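Local coordinates for transcriptional regulator, LRP/AsnC family (Neisseria meningitidis, PDB 2P5V), which probably binds DNA in a sequence-specific manner to regulate transcription, and binds calcium at a subunit interface, at residues 85-99 with 103-116. Residues are numbered along the deposited sequence; the frame is centred on the assembly and turned at random.
With CA (calcium ion), chain B.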
loop_
_atom_site.group_PDB
_atom_site.type_symbol
_atom_site.label_atom_id
_atom_site.label_comp_id
_atom_site.label_asym_id
_atom_site.label_seq_id
_atom_site.Cartn_x
_atom_site.Cartn_y
_atom_site.Cartn_z
ATOM N N ARG G 85 3.739 -22.090 -9.687
ATOM C CA ARG G 85 3.402 -21.325 -10.902
ATOM C C ARG G 85 2.876 -22.228 -12.020
ATOM O O ARG G 85 1.838 -21.952 -12.629
ATOM C CB ARG G 85 4.608 -20.515 -11.387
ATOM C CG ARG G 85 4.943 -19.354 -10.463
ATOM C CD ARG G 85 6.024 -18.455 -11.016
ATOM N NE ARG G 85 5.982 -17.162 -10.338
ATOM C CZ ARG G 85 5.487 -16.037 -10.849
ATOM N NH1 ARG G 85 4.997 -15.996 -12.087
ATOM N NH2 ARG G 85 5.497 -14.934 -10.110
ATOM N N GLU G 86 3.588 -23.321 -12.248
ATOM C CA GLU G 86 3.216 -24.310 -13.243
ATOM C C GLU G 86 1.835 -24.911 -12.971
ATOM O O GLU G 86 0.999 -24.971 -13.868
ATOM C CB GLU G 86 4.277 -25.409 -13.268
ATOM C CG GLU G 86 4.201 -26.340 -14.457
ATOM C CD GLU G 86 5.344 -27.334 -14.480
ATOM O OE1 GLU G 86 6.456 -26.991 -14.016
ATOM O OE2 GLU G 86 5.128 -28.461 -14.967
ATOM N N ASP G 87 1.603 -25.347 -11.735
ATOM C CA ASP G 87 0.320 -25.950 -11.340
ATOM C C ASP G 87 -0.852 -24.990 -11.463
ATOM O O ASP G 87 -1.975 -25.403 -11.776
ATOM C CB ASP G 87 0.379 -26.455 -9.894
ATOM C CG ASP G 87 1.288 -27.652 -9.729
ATOM O OD1 ASP G 87 1.645 -28.312 -10.735
ATOM O OD2 ASP G 87 1.654 -27.934 -8.571
ATOM N N PHE G 88 -0.594 -23.717 -11.191
ATOM C CA PHE G 88 -1.631 -22.698 -11.236
ATOM C C PHE G 88 -1.997 -22.374 -12.680
ATOM O O PHE G 88 -3.177 -22.279 -13.024
ATOM C CB PHE G 88 -1.182 -21.427 -10.498
ATOM C CG PHE G 88 -2.171 -20.298 -10.601
ATOM C CD1 PHE G 88 -3.393 -20.375 -9.945
ATOM C CD2 PHE G 88 -1.898 -19.179 -11.376
ATOM C CE1 PHE G 88 -4.324 -19.349 -10.041
ATOM C CE2 PHE G 88 -2.827 -18.144 -11.481
ATOM C CZ PHE G 88 -4.046 -18.238 -10.809
ATOM N N ALA G 89 -0.982 -22.203 -13.524
ATOM C CA ALA G 89 -1.208 -21.999 -14.943
ATOM C C ALA G 89 -2.040 -23.151 -15.529
ATOM O O ALA G 89 -2.951 -22.922 -16.328
ATOM C CB ALA G 89 0.121 -21.856 -15.684
ATOM N N ALA G 90 -1.740 -24.381 -15.112
ATOM C CA ALA G 90 -2.447 -25.564 -15.607
ATOM C C ALA G 90 -3.942 -25.545 -15.264
ATOM O O ALA G 90 -4.793 -25.877 -16.102
ATOM C CB ALA G 90 -1.799 -26.826 -15.053
ATOM N N SER G 91 -4.252 -25.175 -14.025
ATOM C CA SER G 91 -5.640 -25.096 -13.559
ATOM C C SER G 91 -6.385 -23.933 -14.203
ATOM O O SER G 91 -7.546 -24.067 -14.561
ATOM C CB SER G 91 -5.680 -24.939 -12.040
ATOM O OG SER G 91 -4.963 -25.985 -11.409
ATOM N N VAL G 92 -5.718 -22.791 -14.340
ATOM C CA VAL G 92 -6.366 -21.592 -14.881
ATOM C C VAL G 92 -6.735 -21.810 -16.358
ATOM O O VAL G 92 -7.745 -21.287 -16.849
ATOM C CB VAL G 92 -5.492 -20.315 -14.657
ATOM C CG1 VAL G 92 -4.331 -20.261 -15.625
ATOM C CG2 VAL G 92 -6.335 -19.053 -14.770
ATOM N N ARG G 93 -5.936 -22.629 -17.048
ATOM C CA ARG G 93 -6.230 -23.002 -18.426
ATOM C C ARG G 93 -7.498 -23.869 -18.540
ATOM O O ARG G 93 -8.169 -23.854 -19.571
ATOM C CB ARG G 93 -5.007 -23.664 -19.084
ATOM C CG ARG G 93 -3.969 -22.632 -19.545
ATOM C CD ARG G 93 -2.818 -23.246 -20.316
ATOM N NE ARG G 93 -1.798 -23.795 -19.423
ATOM C CZ ARG G 93 -0.597 -23.259 -19.184
ATOM N NH1 ARG G 93 -0.201 -22.121 -19.759
ATOM N NH2 ARG G 93 0.227 -23.878 -18.344
ATOM N N LYS G 94 -7.840 -24.573 -17.463
ATOM C CA LYS G 94 -9.067 -25.374 -17.392
ATOM C C LYS G 94 -10.308 -24.616 -16.884
ATOM O O LYS G 94 -11.416 -25.134 -16.995
ATOM C CB LYS G 94 -8.831 -26.595 -16.505
ATOM C CG LYS G 94 -7.734 -27.513 -17.007
ATOM C CD LYS G 94 -7.470 -28.663 -16.035
ATOM C CE LYS G 94 -6.354 -29.575 -16.544
ATOM N NZ LYS G 94 -5.911 -30.562 -15.521
ATOM N N TRP G 95 -10.140 -23.416 -16.324
ATOM C CA TRP G 95 -11.278 -22.674 -15.751
ATOM C C TRP G 95 -11.977 -21.841 -16.813
ATOM O O TRP G 95 -11.459 -20.803 -17.213
ATOM C CB TRP G 95 -10.820 -21.764 -14.606
ATOM C CG TRP G 95 -10.276 -22.496 -13.430
ATOM C CD1 TRP G 95 -10.578 -23.769 -13.051
ATOM C CD2 TRP G 95 -9.355 -21.996 -12.456
ATOM N NE1 TRP G 95 -9.891 -24.101 -11.915
ATOM C CE2 TRP G 95 -9.131 -23.032 -11.525
ATOM C CE3 TRP G 95 -8.682 -20.777 -12.286
ATOM C CZ2 TRP G 95 -8.274 -22.888 -10.435
ATOM C CZ3 TRP G 95 -7.824 -20.639 -11.209
ATOM C CH2 TRP G 95 -7.631 -21.690 -10.293
ATOM N N PRO G 96 -13.166 -22.273 -17.271
ATOM C CA PRO G 96 -13.747 -21.538 -18.406
ATOM C C PRO G 96 -14.169 -20.097 -18.106
ATOM O O PRO G 96 -14.260 -19.278 -19.025
ATOM C CB PRO G 96 -14.970 -22.388 -18.798
ATOM C CG PRO G 96 -14.820 -23.677 -18.058
ATOM C CD PRO G 96 -14.038 -23.379 -16.837
ATOM N N GLU G 97 -14.431 -19.793 -16.835
ATOM C CA GLU G 97 -14.780 -18.430 -16.427
ATOM C C GLU G 97 -13.603 -17.460 -16.525
ATOM O O GLU G 97 -13.821 -16.269 -16.675
ATOM C CB GLU G 97 -15.392 -18.388 -15.020
ATOM C CG GLU G 97 -14.657 -19.198 -13.963
ATOM C CD GLU G 97 -15.093 -20.646 -13.916
ATOM O OE1 GLU G 97 -16.188 -20.922 -13.394
ATOM O OE2 GLU G 97 -14.331 -21.503 -14.395
ATOM N N VAL G 98 -12.367 -17.962 -16.460
ATOM C CA VAL G 98 -11.175 -17.125 -16.666
ATOM C C VAL G 98 -10.826 -17.110 -18.163
ATOM O O VAL G 98 -10.444 -18.126 -18.721
ATOM C CB VAL G 98 -9.968 -17.618 -15.822
ATOM C CG1 VAL G 98 -8.728 -16.743 -16.026
ATOM C CG2 VAL G 98 -10.339 -17.673 -14.362
ATOM N N LEU G 99 -11.001 -15.954 -18.800
ATOM C CA LEU G 99 -10.651 -15.741 -20.215
ATOM C C LEU G 99 -9.161 -15.461 -20.426
ATOM O O LEU G 99 -8.561 -15.907 -21.395
ATOM C CB LEU G 99 -11.441 -14.561 -20.782
ATOM C CG LEU G 99 -12.877 -14.891 -21.220
ATOM C CD1 LEU G 99 -13.702 -15.440 -20.056
ATOM C CD2 LEU G 99 -13.548 -13.651 -21.846
ATOM N N ALA G 103 1.079 -13.347 -16.213
ATOM C CA ALA G 103 2.121 -13.018 -15.255
ATOM C C ALA G 103 2.603 -11.602 -15.577
ATOM O O ALA G 103 2.964 -11.328 -16.721
ATOM C CB ALA G 103 3.276 -14.013 -15.342
ATOM N N LEU G 104 2.610 -10.714 -14.574
ATOM C CA LEU G 104 2.954 -9.299 -14.776
ATOM C C LEU G 104 4.218 -8.904 -14.035
ATOM O O LEU G 104 4.702 -9.637 -13.169
ATOM C CB LEU G 104 1.797 -8.384 -14.349
ATOM C CG LEU G 104 0.456 -8.607 -15.052
ATOM C CD1 LEU G 104 -0.585 -7.595 -14.567
ATOM C CD2 LEU G 104 0.594 -8.549 -16.565
ATOM N N THR G 105 4.737 -7.727 -14.367
ATOM C CA THR G 105 6.021 -7.264 -13.836
ATOM C C THR G 105 5.952 -6.575 -12.477
ATOM O O THR G 105 6.983 -6.395 -11.831
ATOM C CB THR G 105 6.697 -6.281 -14.811
ATOM O OG1 THR G 105 5.758 -5.271 -15.209
ATOM C CG2 THR G 105 7.208 -7.018 -16.030
ATOM N N GLY G 106 4.756 -6.162 -12.070
ATOM C CA GLY G 106 4.573 -5.392 -10.854
ATOM C C GLY G 106 4.295 -6.269 -9.643
ATOM O O GLY G 106 4.726 -7.437 -9.583
ATOM N N GLU G 107 3.570 -5.710 -8.676
ATOM C CA GLU G 107 3.332 -6.415 -7.411
ATOM C C GLU G 107 2.359 -7.586 -7.569
ATOM O O GLU G 107 2.502 -8.614 -6.900
ATOM C CB GLU G 107 2.877 -5.449 -6.309
ATOM C CG GLU G 107 1.411 -5.133 -6.257
ATOM C CD GLU G 107 1.078 -4.208 -5.095
ATOM O OE1 GLU G 107 1.259 -4.627 -3.926
ATOM O OE2 GLU G 107 0.635 -3.066 -5.356
ATOM N N THR G 108 1.372 -7.430 -8.443
ATOM C CA THR G 108 0.460 -8.521 -8.770
ATOM C C THR G 108 1.192 -9.602 -9.587
ATOM O O THR G 108 1.681 -9.323 -10.686
ATOM C CB THR G 108 -0.736 -7.985 -9.562
ATOM O OG1 THR G 108 -1.442 -7.027 -8.760
ATOM C CG2 THR G 108 -1.671 -9.108 -9.980
ATOM N N ASP G 109 1.270 -10.823 -9.048
ATOM C CA ASP G 109 1.952 -11.933 -9.729
ATOM C C ASP G 109 1.224 -12.365 -11.004
ATOM O O ASP G 109 1.846 -12.538 -12.058
ATOM C CB ASP G 109 2.092 -13.150 -8.803
ATOM C CG ASP G 109 2.818 -12.822 -7.520
ATOM O OD1 ASP G 109 3.397 -11.723 -7.439
ATOM O OD2 ASP G 109 2.801 -13.642 -6.582
ATOM N N TYR G 110 -0.083 -12.587 -10.876
ATOM C CA TYR G 110 -0.943 -12.935 -11.998
ATOM C C TYR G 110 -2.184 -12.053 -12.024
ATOM O O TYR G 110 -2.827 -11.841 -10.985
ATOM C CB TYR G 110 -1.364 -14.395 -11.915
ATOM C CG TYR G 110 -0.224 -15.365 -12.057
ATOM C CD1 TYR G 110 0.206 -15.776 -13.311
ATOM C CD2 TYR G 110 0.418 -15.879 -10.939
ATOM C CE1 TYR G 110 1.247 -16.662 -13.453
ATOM C CE2 TYR G 110 1.455 -16.767 -11.068
ATOM C CZ TYR G 110 1.870 -17.160 -12.330
ATOM O OH TYR G 110 2.900 -18.058 -12.457
ATOM N N LEU G 111 -2.510 -11.526 -13.201
ATOM C CA LEU G 111 -3.779 -10.826 -13.398
ATOM C C LEU G 111 -4.724 -11.655 -14.251
ATOM O O LEU G 111 -4.392 -12.018 -15.373
ATOM C CB LEU G 111 -3.573 -9.481 -14.052
ATOM C CG LEU G 111 -4.878 -8.673 -14.148
ATOM C CD1 LEU G 111 -5.463 -8.298 -12.735
ATOM C CD2 LEU G 111 -4.648 -7.443 -15.008
ATOM N N LEU G 112 -5.909 -11.928 -13.706
ATOM C CA LEU G 112 -6.920 -12.747 -14.345
ATOM C C LEU G 112 -8.126 -11.889 -14.716
ATOM O O LEU G 112 -8.490 -10.966 -13.994
ATOM C CB LEU G 112 -7.359 -13.871 -13.412
ATOM C CG LEU G 112 -6.386 -15.035 -13.180
ATOM C CD1 LEU G 112 -5.066 -14.565 -12.600
ATOM C CD2 LEU G 112 -7.031 -16.056 -12.259
ATOM N N GLN G 113 -8.740 -12.198 -15.850
ATOM C CA GLN G 113 -9.954 -11.509 -16.282
ATOM C C GLN G 113 -11.017 -12.599 -16.444
ATOM O O GLN G 113 -10.794 -13.588 -17.145
ATOM C CB GLN G 113 -9.693 -10.731 -17.581
ATOM C CG GLN G 113 -10.747 -9.662 -17.920
ATOM C CD GLN G 113 -10.401 -8.805 -19.152
ATOM O OE1 GLN G 113 -9.232 -8.648 -19.530
ATOM N NE2 GLN G 113 -11.429 -8.245 -19.775
ATOM N N ALA G 114 -12.144 -12.446 -15.746
ATOM C CA ALA G 114 -13.137 -13.524 -15.633
ATOM C C ALA G 114 -14.569 -13.011 -15.659
ATOM O O ALA G 114 -14.835 -11.872 -15.291
ATOM C CB ALA G 114 -12.907 -14.329 -14.361
ATOM N N PHE G 115 -15.490 -13.877 -16.074
ATOM C CA PHE G 115 -16.889 -13.504 -16.209
ATOM C C PHE G 115 -17.797 -14.382 -15.373
ATOM O O PHE G 115 -17.610 -15.600 -15.309
ATOM C CB PHE G 115 -17.301 -13.599 -17.666
ATOM C CG PHE G 115 -17.067 -12.341 -18.440
ATOM C CD1 PHE G 115 -18.018 -11.331 -18.444
ATOM C CD2 PHE G 115 -15.907 -12.168 -19.173
ATOM C CE1 PHE G 115 -17.818 -10.169 -19.181
ATOM C CE2 PHE G 115 -15.700 -11.003 -19.907
ATOM C CZ PHE G 115 -16.664 -10.010 -19.912
ATOM N N PHE G 116 -18.790 -13.753 -14.744
ATOM C CA PHE G 116 -19.760 -14.450 -13.892
ATOM C C PHE G 116 -21.112 -13.830 -14.066
ATOM O O PHE G 116 -21.221 -12.702 -14.557
ATOM C CB PHE G 116 -19.332 -14.378 -12.425
ATOM C CG PHE G 116 -17.963 -14.927 -12.183
ATOM C CD1 PHE G 116 -17.787 -16.255 -11.824
ATOM C CD2 PHE G 116 -16.852 -14.129 -12.365
ATOM C CE1 PHE G 116 -16.513 -16.768 -11.632
ATOM C CE2 PHE G 116 -15.581 -14.628 -12.170
ATOM C CZ PHE G 116 -15.408 -15.951 -11.805
HETATM CA CA CA B . 3.931 -10.009 -5.896
HETATM O O HOH W 1 4.341 -12.999 -12.011
#
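Phe-88 drives the edge of its ring into the face of Tyr-110, centroids 5.2 Å apart and planes inclined by 54°, an edge-to-face pair at the middle of the helix-sheet contact. With CG anti to the backbone N (chi1 176°), the Phe-88 ring reaches strand 110-116, where Leu-112 CD2 meets its rim at CZ, 4.0 Å away. The same methyl touches Val-92 CG2, and Val-98 CG1 packs on Leu-112 CG, so this side of the strand is closely filled; Leu-130 of helix 119-130 also lies against Phe-88. Beyond the turn from Trp-95 to Val-98, Phe-115 N donates to Glu-97 O (3.0 Å) and Leu-99 N to Gln-113 O (2.9 Å), flanking the non-hydrogen-bonded pair Val-98 and Ala-114.

At Arg-85, which is partly exposed, packing gives way to polar groups and a water. The extended side chain brings its guanidinium to the hydroxyl end of Tyr-110, planes 39° apart, with Tyr-110 CE2 above one guanidinium face. A water accepts from Arg-85 NH2 (2.9 Å). Asp-109 OD1 and the backbone O of Glu-107 bind a calcium ion that Asp-138 of another subunit also binds, while Asp-109 OD2 accepts from Ile-78 N. Helix 85-94 thus packs on the hairpin of strands 98-104 and 110-116, as in the alpha-beta ligand-binding domain of Lrp/AsnC regulators, with an intersubunit calcium site at the hairpin loop.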